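Local structure of CAMK/CAMK2 protein kinase (Salpingoeca rosetta, 5IG1) at residues E102-I107 and K296-R301; A120-I125 and V206-L211; F176-T181 and I190-Y195. The protein probably transfers phosphate from ATP to serine and threonine residues of proteins under calcium/calmodulin control, this chain being its kinase domain and probably the regulatory helix that follows. One frame throughout, in Å; residues are numbered along the deposited sequence.

All three contacts lie in or against the helical C-lobe of the kinase. Contacts 1 and 2 are neighbours, with centres about 13 Å apart. F104 of helix 103-107 packs on I210 and L211 of helix 198-213, I107 on L211, and L103 on C121 of helix 115-134. Contact 3, which joins the activation segment to the loop before helix 198-213, stands about 26 Å from contact 1 and about 22 Å from contact 2, centre to centre, and touches neither. Along the chain, contact 3 falls between the segments of contact 2, and these between those of contact 1. Helix 288-302, probably the regulatory helix, thus docks on the C-lobe core near helix 198-213.

Contact 1 (E102-I107 and K296-R301); sequences ELFDEI and KFNARR
R301 turns its CG into the crowded position between its backbone N and carbonyl carbon (chi1 48°) and then runs extended to NE, while E102 is also extended beyond CG, and the two chains run side by side in opposite senses. The two charged groups meet nearly coplanar: R301 NH2 donates to E102 OE1 at 2.7 Å, almost in line with the carboxylate C-O bond and within the guanidinium plane. NH1 adds only a weak bond to the same oxygen. A third member of the network, D105, brings OD1 to 3.6 Å from R301 NH2, a long salt bridge. N298 works from the same helix as R301. Its OD1 accepts from R301 NH2 at 3.3 Å, with the donor above the amide carbonyl plane and NE joining weakly, and its ND2 donates across the contact to F104 O at 2.9 Å, again from above the carbonyl plane. F104 and F297 supply the apolar part, F297 CE2 lying 3.8 Å from CD2 at the edge of the F104 ring. F297 also touches I210 of helix 198-213. The segments cross at 142°, broadly antiparallel. Helix 288-302 probably corresponds to the regulatory helix that follows the kinase domain in CaMKII, and its docking on helix 103-107 is consistent with the inhibited state. Its hold combines a buried aromatic pair with a partly exposed cluster of one cation and two carboxylates, in which N298 from R301's own helix and E102 from across the contact fix the guanidinium and the carboxylates would offset its charge.

Contact 2 (A120-I125 and V206-L211); sequences ACMHQI and VILYIL
M122 drives its side chain into the face of helix 198-213 made by I207, L208 and L211, and more of its surface is buried here than that of any other residue in the two segments. Its CG does most of the touching, standing 3.6 Å from L208 CD1 and also 3.6 Å from L211 CD1, so that the methylene touches two leucine methyls, reached in directions roughly at right angles. The bend at chi2 (-61°) keeps the sulfur against the opposing helix: SD lies 4.1 Å from L208 CB, 4.1 Å from L211 CD1 and 4.4 Å from I207 CG2. M122 meets the L208 side chain at about a right angle and that of L211 obliquely. The two helices run nearly antiparallel, at 162°, with axes 10.8 Å apart, and M122 and L208 mark their closest backbone approach. This is the packing of the E and F helices of the protein kinase fold, in which the F helix is the buried hydrophobic scaffold of the C-lobe. No hydrogen bond links the segments, and every residue that touches is buried. L211 serves two directions with its two branches. Its CD1, anti to CA about chi2 (-178°), carries the contact with M122 and also reaches C121 CB at 4.3 Å, whereas CD2 turns to helix 103-107. L208 directs CD1 at M122, and its side chain also touches L252, I253 and M256 of helix 247-256. M256 also touches M122, and I276 of helix 274-277 lies against the same methionine.

Contact 3 (F176-T181 and I190-Y195); sequences FGFAGT and IRRVPY
Both segments are largely irregular; F178 CA and R192 CA, 6.5 Å apart, are the nearest CA pair, and R192 ends helix 187-190 in a Schellman motif with positive phi. Y195 sets CG between its backbone N and carbonyl carbon (chi1 50°), which starts the ring toward 176-177, and its OH donates to G177 O at 2.5 Å, in the carbonyl plane and on a lone pair; the same hydroxyl is hydrogen-bonded to R140 NH1. Beside this bond F176 CB lies 3.2 Å from Y195 OH, and F176 CD2 packs 3.7 Å from Y195 CE1, the rings inclined with planes 58° apart. A phenylalanine in place of Y195 would probably leave G177 O without this bond and R140 NH1 without its hydroxyl partner. The R192 guanidinium stacks on the F178 ring, centres 4.7 Å apart and planes at 17°. F178 CB sits over the middle of the guanidinium, and R192 NH2 lies over one face of the ring. The F178 edge meets I190, with F178 CE1 3.9 Å from I190 CA. R192 also touches a crystal neighbour, which may influence its pose. The contact ties the C-terminal part of the activation segment to the loop leading to helix 198-213: R140 and D141 come from the HRD motif of the catalytic loop, D141 meeting T181 N weakly, while I190 packs on helix 223-231 and Y195 on E188 and V189 of helix 187-190.

Contact 1 (E102-I107 and K296-R301)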
ATOM      1  N   GLU A 102       0.697  -8.328  -6.633  1.00 55.47           N
ATOM      2  CA  GLU A 102       1.524  -7.489  -5.781  1.00 38.83           C
ATOM      3  C   GLU A 102       2.822  -7.117  -6.490  1.00 46.05           C
ATOM      4  O   GLU A 102       3.452  -7.952  -7.145  1.00 43.01           O
ATOM      5  CB  GLU A 102       1.836  -8.211  -4.470  1.00 54.57           C
ATOM      6  CG  GLU A 102       0.619  -8.537  -3.624  1.00 65.77           C
ATOM      7  CD  GLU A 102       0.989  -9.130  -2.281  1.00 89.43           C
ATOM      8  OE1 GLU A 102       2.196  -9.320  -2.022  1.00100.33           O
ATOM      9  OE2 GLU A 102       0.074  -9.404  -1.479  1.00 89.29           O
ATOM     10  N   LEU A 103       3.224  -5.852  -6.332  1.00 52.73           N
ATOM     11  CA  LEU A 103       4.441  -5.342  -6.962  1.00 35.94           C
ATOM     12  C   LEU A 103       5.666  -6.170  -6.583  1.00 42.62           C
ATOM     13  O   LEU A 103       6.516  -6.468  -7.434  1.00 50.45           O
ATOM     14  CB  LEU A 103       4.643  -3.879  -6.563  1.00 31.25           C
ATOM     15  CG  LEU A 103       5.958  -3.204  -6.953  1.00 31.32           C
ATOM     16  CD1 LEU A 103       6.061  -3.127  -8.460  1.00 33.48           C
ATOM     17  CD2 LEU A 103       6.084  -1.815  -6.314  1.00 25.45           C
ATOM     18  N   PHE A 104       5.775  -6.553  -5.309  1.00 50.33           N
ATOM     19  CA  PHE A 104       6.967  -7.267  -4.868  1.00 40.98           C
ATOM     20  C   PHE A 104       6.990  -8.687  -5.408  1.00 43.57           C
ATOM     21  O   PHE A 104       8.070  -9.247  -5.623  1.00 57.66           O
ATOM     22  CB  PHE A 104       7.057  -7.271  -3.340  1.00 46.27           C
ATOM     23  CG  PHE A 104       7.487  -5.948  -2.746  1.00 44.84           C
ATOM     24  CD1 PHE A 104       7.245  -4.754  -3.403  1.00 57.78           C
ATOM     25  CD2 PHE A 104       8.151  -5.907  -1.536  1.00 54.49           C
ATOM     26  CE1 PHE A 104       7.642  -3.551  -2.858  1.00 56.76           C
ATOM     27  CE2 PHE A 104       8.548  -4.703  -0.988  1.00 48.53           C
ATOM     28  CZ  PHE A 104       8.299  -3.526  -1.654  1.00 47.17           C
ATOM     29  N   ASP A 105       5.818  -9.281  -5.645  1.00 37.24           N
ATOM     30  CA  ASP A 105       5.776 -10.594  -6.273  1.00 31.12           C
ATOM     31  C   ASP A 105       6.175 -10.537  -7.743  1.00 51.33           C
ATOM     32  O   ASP A 105       6.539 -11.568  -8.316  1.00 66.75           O
ATOM     33  CB  ASP A 105       4.380 -11.206  -6.137  1.00 33.31           C
ATOM     34  CG  ASP A 105       4.023 -11.551  -4.702  1.00 64.03           C
ATOM     35  OD1 ASP A 105       4.945 -11.751  -3.884  1.00 82.38           O
ATOM     36  OD2 ASP A 105       2.814 -11.635  -4.395  1.00 61.56           O
ATOM     37  N   GLU A 106       6.114  -9.360  -8.366  1.00 44.80           N
ATOM     38  CA  GLU A 106       6.448  -9.237  -9.779  1.00 50.54           C
ATOM     39  C   GLU A 106       7.890  -8.816  -9.994  1.00 54.85           C
ATOM     40  O   GLU A 106       8.520  -9.253 -10.965  1.00 55.88           O
ATOM     41  CB  GLU A 106       5.512  -8.234 -10.463  1.00 51.52           C
ATOM     42  CG  GLU A 106       5.645  -8.187 -11.992  1.00 55.81           C
ATOM     43  CD  GLU A 106       6.692  -7.198 -12.473  1.00 67.78           C
ATOM     44  OE1 GLU A 106       7.190  -6.403 -11.653  1.00 84.50           O
ATOM     45  OE2 GLU A 106       7.016  -7.211 -13.677  1.00 74.70           O
ATOM     46  N   ILE A 107       8.416  -7.961  -9.116  1.00 47.39           N
ATOM     47  CA  ILE A 107       9.812  -7.548  -9.226  1.00 35.96           C
ATOM     48  C   ILE A 107      10.736  -8.763  -9.186  1.00 50.49           C
ATOM     49  O   ILE A 107      11.712  -8.840  -9.943  1.00 55.88           O
ATOM     50  CB  ILE A 107      10.146  -6.527  -8.123  1.00 34.85           C
ATOM     51  CG1 ILE A 107       9.384  -5.226  -8.373  1.00 40.95           C
ATOM     52  CG2 ILE A 107      11.635  -6.254  -8.068  1.00 53.45           C
ATOM     53  CD1 ILE A 107       9.597  -4.193  -7.293  1.00 48.43           C
ATOM     54  N   LYS A 296      13.476 -14.124  -0.868  1.00 66.37           N
ATOM     55  CA  LYS A 296      13.495 -14.565   0.525  1.00 59.65           C
ATOM     56  C   LYS A 296      12.509 -13.762   1.366  1.00 64.12           C
ATOM     57  O   LYS A 296      11.841 -14.313   2.249  1.00 64.88           O
ATOM     58  CB  LYS A 296      14.911 -14.458   1.096  1.00 68.04           C
ATOM     59  CG  LYS A 296      15.956 -15.283   0.345  1.00 72.31           C
ATOM     60  CD  LYS A 296      16.991 -15.886   1.290  1.00 93.06           C
ATOM     61  CE  LYS A 296      17.941 -14.839   1.854  1.00100.35           C
ATOM     62  NZ  LYS A 296      18.865 -14.306   0.810  1.00 93.56           N
ATOM     63  N   PHE A 297      12.393 -12.459   1.087  1.00 66.05           N
ATOM     64  CA  PHE A 297      11.487 -11.583   1.831  1.00 56.43           C
ATOM     65  C   PHE A 297      10.030 -11.955   1.582  1.00 58.51           C
ATOM     66  O   PHE A 297       9.251 -12.151   2.525  1.00 70.65           O
ATOM     67  CB  PHE A 297      11.761 -10.134   1.419  1.00 58.16           C
ATOM     68  CG  PHE A 297      10.832  -9.118   2.033  1.00 58.63           C
ATOM     69  CD1 PHE A 297      10.959  -8.754   3.362  1.00 58.80           C
ATOM     70  CD2 PHE A 297       9.861  -8.492   1.263  1.00 57.32           C
ATOM     71  CE1 PHE A 297      10.121  -7.806   3.921  1.00 57.31           C
ATOM     72  CE2 PHE A 297       9.021  -7.545   1.815  1.00 54.20           C
ATOM     73  CZ  PHE A 297       9.151  -7.199   3.146  1.00 55.71           C
ATOM     74  N   ASN A 298       9.641 -12.029   0.305  1.00 58.65           N
ATOM     75  CA  ASN A 298       8.294 -12.458  -0.051  1.00 59.70           C
ATOM     76  C   ASN A 298       7.963 -13.796   0.589  1.00 59.02           C
ATOM     77  O   ASN A 298       6.844 -13.999   1.074  1.00 83.95           O
ATOM     78  CB  ASN A 298       8.144 -12.556  -1.573  1.00 66.24           C
ATOM     79  CG  ASN A 298       8.171 -11.200  -2.266  1.00 62.38           C
ATOM     80  OD1 ASN A 298       7.860 -10.164  -1.664  1.00 54.72           O
ATOM     81  ND2 ASN A 298       8.532 -11.204  -3.548  1.00 54.32           N
ATOM     82  N   ALA A 299       8.928 -14.719   0.607  1.00 70.99           N
ATOM     83  CA  ALA A 299       8.694 -15.994   1.276  1.00 66.30           C
ATOM     84  C   ALA A 299       8.476 -15.796   2.770  1.00 69.27           C
ATOM     85  O   ALA A 299       7.587 -16.419   3.362  1.00 63.01           O
ATOM     86  CB  ALA A 299       9.860 -16.947   1.024  1.00 73.08           C
ATOM     87  N   ARG A 300       9.254 -14.909   3.390  1.00 80.80           N
ATOM     88  CA  ARG A 300       9.200 -14.768   4.840  1.00 84.39           C
ATOM     89  C   ARG A 300       7.888 -14.155   5.315  1.00 83.74           C
ATOM     90  O   ARG A 300       7.365 -14.566   6.353  1.00102.10           O
ATOM     91  CB  ARG A 300      10.388 -13.942   5.335  1.00 89.26           C
ATOM     92  CG  ARG A 300      11.554 -14.798   5.763  1.00106.45           C
ATOM     93  CD  ARG A 300      12.660 -13.983   6.431  1.00114.52           C
ATOM     94  NE  ARG A 300      13.494 -13.269   5.469  1.00115.67           N
ATOM     95  CZ  ARG A 300      13.431 -11.960   5.250  1.00113.13           C
ATOM     96  NH1 ARG A 300      12.588 -11.210   5.943  1.00107.07           N
ATOM     97  NH2 ARG A 300      14.219 -11.397   4.345  1.00109.78           N
ATOM     98  N   ARG A 301       7.358 -13.146   4.613  1.00 80.48           N
ATOM     99  CA  ARG A 301       6.182 -12.461   5.148  1.00 84.08           C
ATOM    100  C   ARG A 301       4.937 -13.346   5.090  1.00 96.49           C
ATOM    101  O   ARG A 301       4.074 -13.253   5.966  1.00104.63           O
ATOM    102  CB  ARG A 301       5.960 -11.124   4.437  1.00 69.36           C
ATOM    103  CG  ARG A 301       6.003 -11.154   2.936  1.00 65.80           C
ATOM    104  CD  ARG A 301       6.032  -9.733   2.405  1.00 59.89           C
ATOM    105  NE  ARG A 301       5.910  -9.656   0.958  1.00 79.35           N
ATOM    106  CZ  ARG A 301       4.748  -9.665   0.317  1.00 96.15           C
ATOM    107  NH1 ARG A 301       3.614  -9.742   1.003  1.00108.68           N
ATOM    108  NH2 ARG A 301       4.714  -9.597  -1.002  1.00 88.15           N
TER

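Contact 2 (A120-I125 and V206-L211)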
ATOM      1  N   ALA A 120      10.439   4.587 -10.378  1.00 44.09           N
ATOM      2  CA  ALA A 120       9.153   4.664 -11.061  1.00 32.32           C
ATOM      3  C   ALA A 120       8.039   4.159 -10.155  1.00 45.77           C
ATOM      4  O   ALA A 120       6.986   4.800 -10.022  1.00 55.23           O
ATOM      5  CB  ALA A 120       9.206   3.862 -12.358  1.00 37.48           C
ATOM      6  N   CYS A 121       8.263   3.012  -9.508  1.00 50.87           N
ATOM      7  CA  CYS A 121       7.296   2.501  -8.545  1.00 49.02           C
ATOM      8  C   CYS A 121       7.049   3.516  -7.438  1.00 51.37           C
ATOM      9  O   CYS A 121       5.900   3.878  -7.148  1.00 58.35           O
ATOM     10  CB  CYS A 121       7.791   1.179  -7.960  1.00 50.35           C
ATOM     11  SG  CYS A 121       7.986  -0.144  -9.157  1.00 75.87           S
ATOM     12  N   MET A 122       8.126   4.001  -6.819  1.00 45.77           N
ATOM     13  CA  MET A 122       7.967   4.951  -5.726  1.00 44.21           C
ATOM     14  C   MET A 122       7.340   6.245  -6.204  1.00 45.52           C
ATOM     15  O   MET A 122       6.644   6.912  -5.438  1.00 48.43           O
ATOM     16  CB  MET A 122       9.312   5.233  -5.065  1.00 46.63           C
ATOM     17  CG  MET A 122       9.695   4.179  -4.061  1.00 55.55           C
ATOM     18  SD  MET A 122       8.461   4.134  -2.759  1.00 70.14           S
ATOM     19  CE  MET A 122       8.431   5.864  -2.316  1.00 51.95           C
ATOM     20  N   HIS A 123       7.591   6.628  -7.449  1.00 58.42           N
ATOM     21  CA  HIS A 123       6.957   7.822  -7.983  1.00 49.55           C
ATOM     22  C   HIS A 123       5.449   7.638  -8.042  1.00 60.94           C
ATOM     23  O   HIS A 123       4.691   8.520  -7.627  1.00 63.73           O
ATOM     24  CB  HIS A 123       7.515   8.148  -9.366  1.00 48.14           C
ATOM     25  CG  HIS A 123       6.847   9.316 -10.017  1.00 64.93           C
ATOM     26  ND1 HIS A 123       7.346  10.600  -9.944  1.00 52.99           N
ATOM     27  CD2 HIS A 123       5.700   9.400 -10.732  1.00 68.24           C
ATOM     28  CE1 HIS A 123       6.544  11.420 -10.598  1.00 42.71           C
ATOM     29  NE2 HIS A 123       5.537  10.717 -11.084  1.00 57.60           N
ATOM     30  N   GLN A 124       4.996   6.488  -8.551  1.00 40.46           N
ATOM     31  CA  GLN A 124       3.560   6.235  -8.609  1.00 33.37           C
ATOM     32  C   GLN A 124       2.944   6.169  -7.214  1.00 47.49           C
ATOM     33  O   GLN A 124       1.896   6.784  -6.960  1.00 51.33           O
ATOM     34  CB  GLN A 124       3.305   4.951  -9.386  1.00 31.02           C
ATOM     35  CG  GLN A 124       3.918   4.981 -10.770  1.00 42.89           C
ATOM     36  CD  GLN A 124       3.871   3.634 -11.460  1.00 49.91           C
ATOM     37  OE1 GLN A 124       2.797   3.095 -11.710  1.00 49.46           O
ATOM     38  NE2 GLN A 124       5.042   3.077 -11.762  1.00 55.24           N
ATOM     39  N   ILE A 125       3.580   5.433  -6.298  1.00 41.50           N
ATOM     40  CA  ILE A 125       3.093   5.366  -4.922  1.00 39.71           C
ATOM     41  C   ILE A 125       2.999   6.766  -4.329  1.00 41.88           C
ATOM     42  O   ILE A 125       1.982   7.149  -3.738  1.00 48.23           O
ATOM     43  CB  ILE A 125       4.005   4.459  -4.076  1.00 47.26           C
ATOM     44  CG1 ILE A 125       4.045   3.048  -4.658  1.00 46.09           C
ATOM     45  CG2 ILE A 125       3.552   4.441  -2.615  1.00 41.59           C
ATOM     46  CD1 ILE A 125       5.085   2.169  -4.018  1.00 42.51           C
ATOM     47  N   VAL A 206      10.327   2.709   4.392  1.00 45.69           N
ATOM     48  CA  VAL A 206      10.525   1.284   4.634  1.00 35.68           C
ATOM     49  C   VAL A 206      10.344   0.509   3.342  1.00 36.19           C
ATOM     50  O   VAL A 206      11.089  -0.434   3.055  1.00 50.04           O
ATOM     51  CB  VAL A 206       9.564   0.794   5.730  1.00 31.75           C
ATOM     52  CG1 VAL A 206       9.815  -0.660   6.042  1.00 31.48           C
ATOM     53  CG2 VAL A 206       9.720   1.648   6.980  1.00 42.84           C
ATOM     54  N   ILE A 207       9.360   0.906   2.534  1.00 38.52           N
ATOM     55  CA  ILE A 207       9.115   0.229   1.265  1.00 38.58           C
ATOM     56  C   ILE A 207      10.269   0.484   0.304  1.00 45.47           C
ATOM     57  O   ILE A 207      10.807  -0.446  -0.314  1.00 54.60           O
ATOM     58  CB  ILE A 207       7.770   0.693   0.679  1.00 40.52           C
ATOM     59  CG1 ILE A 207       6.611   0.187   1.539  1.00 38.16           C
ATOM     60  CG2 ILE A 207       7.612   0.254  -0.770  1.00 35.95           C
ATOM     61  CD1 ILE A 207       5.288   0.782   1.144  1.00 48.29           C
ATOM     62  N   LEU A 208      10.692   1.746   0.200  1.00 40.81           N
ATOM     63  CA  LEU A 208      11.748   2.098  -0.740  1.00 35.33           C
ATOM     64  C   LEU A 208      13.019   1.317  -0.431  1.00 52.68           C
ATOM     65  O   LEU A 208      13.616   0.699  -1.323  1.00 55.25           O
ATOM     66  CB  LEU A 208      11.992   3.607  -0.699  1.00 26.93           C
ATOM     67  CG  LEU A 208      13.167   4.146  -1.512  1.00 53.59           C
ATOM     68  CD1 LEU A 208      13.116   3.619  -2.944  1.00 46.82           C
ATOM     69  CD2 LEU A 208      13.177   5.671  -1.499  1.00 44.35           C
ATOM     70  N   TYR A 209      13.423   1.310   0.844  1.00 36.94           N
ATOM     71  CA  TYR A 209      14.502   0.458   1.333  1.00 36.33           C
ATOM     72  C   TYR A 209      14.404  -0.947   0.754  1.00 48.21           C
ATOM     73  O   TYR A 209      15.340  -1.432   0.106  1.00 60.89           O
ATOM     74  CB  TYR A 209      14.450   0.422   2.862  1.00 44.85           C
ATOM     75  CG  TYR A 209      15.669  -0.124   3.560  1.00 33.05           C
ATOM     76  CD1 TYR A 209      15.859  -1.487   3.698  1.00 54.01           C
ATOM     77  CD2 TYR A 209      16.603   0.727   4.129  1.00 36.58           C
ATOM     78  CE1 TYR A 209      16.966  -1.994   4.364  1.00 45.97           C
ATOM     79  CE2 TYR A 209      17.707   0.231   4.797  1.00 39.97           C
ATOM     80  CZ  TYR A 209      17.884  -1.132   4.905  1.00 37.81           C
ATOM     81  OH  TYR A 209      18.984  -1.631   5.558  1.00 74.88           O
ATOM     82  N   ILE A 210      13.256  -1.602   0.951  1.00 41.11           N
ATOM     83  CA  ILE A 210      13.092  -2.955   0.428  1.00 51.80           C
ATOM     84  C   ILE A 210      13.312  -2.960  -1.080  1.00 49.46           C
ATOM     85  O   ILE A 210      14.123  -3.732  -1.607  1.00 44.27           O
ATOM     86  CB  ILE A 210      11.712  -3.514   0.806  1.00 30.32           C
ATOM     87  CG1 ILE A 210      11.498  -3.377   2.312  1.00 35.32           C
ATOM     88  CG2 ILE A 210      11.618  -4.971   0.409  1.00 44.25           C
ATOM     89  CD1 ILE A 210      10.076  -3.646   2.756  1.00 45.19           C
ATOM     90  N   LEU A 211      12.638  -2.041  -1.780  1.00 46.16           N
ATOM     91  CA  LEU A 211      12.752  -1.928  -3.228  1.00 34.53           C
ATOM     92  C   LEU A 211      14.198  -1.876  -3.692  1.00 34.78           C
ATOM     93  O   LEU A 211      14.488  -2.281  -4.820  1.00 43.11           O
ATOM     94  CB  LEU A 211      12.011  -0.674  -3.715  1.00 38.33           C
ATOM     95  CG  LEU A 211      10.481  -0.718  -3.772  1.00 33.53           C
ATOM     96  CD1 LEU A 211       9.901   0.586  -4.316  1.00 40.50           C
ATOM     97  CD2 LEU A 211      10.041  -1.881  -4.635  1.00 41.01           C
TER

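Contact 3 (F176-T181 and I190-Y195)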
ATOM      1  N   PHE A 176      -5.496   8.402  15.925  1.00 61.35           N
ATOM      2  CA  PHE A 176      -6.455   7.555  15.232  1.00 55.24           C
ATOM      3  C   PHE A 176      -6.403   6.109  15.709  1.00 57.65           C
ATOM      4  O   PHE A 176      -7.088   5.253  15.137  1.00 61.86           O
ATOM      5  CB  PHE A 176      -6.220   7.617  13.723  1.00 39.95           C
ATOM      6  CG  PHE A 176      -6.355   8.992  13.148  1.00 40.05           C
ATOM      7  CD1 PHE A 176      -7.596   9.491  12.793  1.00 63.79           C
ATOM      8  CD2 PHE A 176      -5.240   9.786  12.961  1.00 42.50           C
ATOM      9  CE1 PHE A 176      -7.724  10.759  12.261  1.00 50.36           C
ATOM     10  CE2 PHE A 176      -5.359  11.056  12.432  1.00 56.18           C
ATOM     11  CZ  PHE A 176      -6.602  11.544  12.081  1.00 56.04           C
ATOM     12  N   GLY A 177      -5.615   5.821  16.739  1.00 51.28           N
ATOM     13  CA  GLY A 177      -5.441   4.472  17.233  1.00 64.50           C
ATOM     14  C   GLY A 177      -4.144   3.849  16.743  1.00 67.30           C
ATOM     15  O   GLY A 177      -3.436   4.380  15.882  1.00 62.86           O
ATOM     16  N   PHE A 178      -3.835   2.693  17.318  1.00 73.18           N
ATOM     17  CA  PHE A 178      -2.635   1.941  16.971  1.00 59.53           C
ATOM     18  C   PHE A 178      -3.030   0.903  15.925  1.00 62.93           C
ATOM     19  O   PHE A 178      -3.639  -0.120  16.249  1.00 84.15           O
ATOM     20  CB  PHE A 178      -2.019   1.300  18.210  1.00 52.54           C
ATOM     21  CG  PHE A 178      -0.785   0.490  17.925  1.00 72.15           C
ATOM     22  CD1 PHE A 178       0.468   1.078  17.943  1.00 83.75           C
ATOM     23  CD2 PHE A 178      -0.879  -0.864  17.646  1.00 63.74           C
ATOM     24  CE1 PHE A 178       1.601   0.334  17.688  1.00 73.91           C
ATOM     25  CE2 PHE A 178       0.247  -1.612  17.389  1.00 69.76           C
ATOM     26  CZ  PHE A 178       1.489  -1.014  17.416  1.00 72.95           C
ATOM     27  N   ALA A 179      -2.680   1.169  14.667  1.00 49.16           N
ATOM     28  CA  ALA A 179      -2.993   0.276  13.562  1.00 42.57           C
ATOM     29  C   ALA A 179      -1.859   0.311  12.554  1.00 50.66           C
ATOM     30  O   ALA A 179      -1.024   1.218  12.557  1.00 66.00           O
ATOM     31  CB  ALA A 179      -4.311   0.648  12.880  1.00 37.66           C
ATOM     32  N   GLY A 180      -1.847  -0.684  11.678  1.00 45.16           N
ATOM     33  CA  GLY A 180      -0.789  -0.870  10.707  1.00 41.61           C
ATOM     34  C   GLY A 180       0.001  -2.141  10.978  1.00 57.28           C
ATOM     35  O   GLY A 180      -0.029  -2.713  12.070  1.00 81.84           O
ATOM     36  N   THR A 181       0.706  -2.602   9.947  1.00 57.11           N
ATOM     37  CA  THR A 181       1.536  -3.781  10.136  1.00 59.96           C
ATOM     38  C   THR A 181       2.875  -3.402  10.770  1.00 58.66           C
ATOM     39  O   THR A 181       3.452  -2.360  10.444  1.00 45.80           O
ATOM     40  CB  THR A 181       1.766  -4.492   8.811  1.00 55.79           C
ATOM     41  OG1 THR A 181       2.070  -3.526   7.800  1.00 83.47           O
ATOM     42  CG2 THR A 181       0.527  -5.269   8.409  1.00 64.28           C
ATOM     43  N   ILE A 190       3.745   4.060  17.108  1.00 58.53           N
ATOM     44  CA  ILE A 190       4.188   3.155  18.163  1.00 62.56           C
ATOM     45  C   ILE A 190       4.142   3.861  19.511  1.00 61.77           C
ATOM     46  O   ILE A 190       3.686   3.294  20.511  1.00 69.45           O
ATOM     47  CB  ILE A 190       5.592   2.607  17.844  1.00 61.89           C
ATOM     48  CG1 ILE A 190       5.528   1.691  16.624  1.00 48.14           C
ATOM     49  CG2 ILE A 190       6.166   1.860  19.029  1.00 61.43           C
ATOM     50  CD1 ILE A 190       6.851   1.116  16.236  1.00 56.60           C
ATOM     51  N   ARG A 191       4.582   5.119  19.549  1.00 67.14           N
ATOM     52  CA  ARG A 191       4.484   5.948  20.745  1.00 72.55           C
ATOM     53  C   ARG A 191       3.044   6.300  21.103  1.00 65.44           C
ATOM     54  O   ARG A 191       2.819   6.858  22.183  1.00 75.57           O
ATOM     55  CB  ARG A 191       5.300   7.234  20.564  1.00 62.62           C
ATOM     56  CG  ARG A 191       6.789   6.995  20.332  1.00 67.45           C
ATOM     57  CD  ARG A 191       7.600   8.288  20.339  1.00 91.00           C
ATOM     58  NE  ARG A 191       7.208   9.213  19.277  1.00100.03           N
ATOM     59  CZ  ARG A 191       6.822  10.471  19.478  1.00 96.09           C
ATOM     60  NH1 ARG A 191       6.785  10.970  20.707  1.00 95.57           N
ATOM     61  NH2 ARG A 191       6.482  11.237  18.450  1.00 83.31           N
ATOM     62  N   ARG A 192       2.082   5.987  20.230  1.00 63.96           N
ATOM     63  CA  ARG A 192       0.666   6.296  20.442  1.00 51.76           C
ATOM     64  C   ARG A 192       0.468   7.777  20.756  1.00 65.11           C
ATOM     65  O   ARG A 192      -0.266   8.154  21.673  1.00 67.73           O
ATOM     66  CB  ARG A 192       0.058   5.409  21.530  1.00 53.71           C
ATOM     67  CG  ARG A 192       0.231   3.930  21.261  1.00 67.34           C
ATOM     68  CD  ARG A 192      -0.879   3.089  21.867  1.00 54.95           C
ATOM     69  NE  ARG A 192      -0.652   1.669  21.614  1.00 68.66           N
ATOM     70  CZ  ARG A 192      -1.544   0.709  21.841  1.00 94.32           C
ATOM     71  NH1 ARG A 192      -2.739   1.012  22.329  1.00102.81           N
ATOM     72  NH2 ARG A 192      -1.240  -0.554  21.577  1.00102.07           N
ATOM     73  N   VAL A 193       1.147   8.626  19.993  1.00 65.36           N
ATOM     74  CA  VAL A 193       0.960  10.072  20.060  1.00 54.24           C
ATOM     75  C   VAL A 193       0.114  10.462  18.854  1.00 57.17           C
ATOM     76  O   VAL A 193       0.006   9.671  17.907  1.00 53.10           O
ATOM     77  CB  VAL A 193       2.305  10.815  20.076  1.00 62.43           C
ATOM     78  CG1 VAL A 193       3.188  10.282  21.186  1.00 67.93           C
ATOM     79  CG2 VAL A 193       3.000  10.683  18.730  1.00 68.31           C
ATOM     80  N   PRO A 194      -0.523  11.632  18.848  1.00 67.18           N
ATOM     81  CA  PRO A 194      -1.266  12.048  17.653  1.00 62.18           C
ATOM     82  C   PRO A 194      -0.348  12.113  16.443  1.00 61.43           C
ATOM     83  O   PRO A 194       0.782  12.600  16.522  1.00 63.70           O
ATOM     84  CB  PRO A 194      -1.801  13.432  18.033  1.00 53.55           C
ATOM     85  CG  PRO A 194      -1.882  13.393  19.515  1.00 56.57           C
ATOM     86  CD  PRO A 194      -0.710  12.577  19.963  1.00 61.32           C
ATOM     87  N   TYR A 195      -0.839  11.600  15.318  1.00 54.29           N
ATOM     88  CA  TYR A 195      -0.042  11.539  14.105  1.00 59.76           C
ATOM     89  C   TYR A 195      -0.833  12.105  12.929  1.00 62.75           C
ATOM     90  O   TYR A 195      -1.953  12.603  13.081  1.00 72.46           O
ATOM     91  CB  TYR A 195       0.436  10.110  13.829  1.00 44.99           C
ATOM     92  CG  TYR A 195      -0.620   9.034  13.866  1.00 44.55           C
ATOM     93  CD1 TYR A 195      -1.303   8.669  12.714  1.00 61.25           C
ATOM     94  CD2 TYR A 195      -0.891   8.339  15.040  1.00 47.68           C
ATOM     95  CE1 TYR A 195      -2.253   7.657  12.733  1.00 57.26           C
ATOM     96  CE2 TYR A 195      -1.845   7.328  15.070  1.00 50.27           C
ATOM     97  CZ  TYR A 195      -2.519   6.995  13.912  1.00 51.42           C
ATOM     98  OH  TYR A 195      -3.462   5.996  13.925  1.00 54.38           O
TER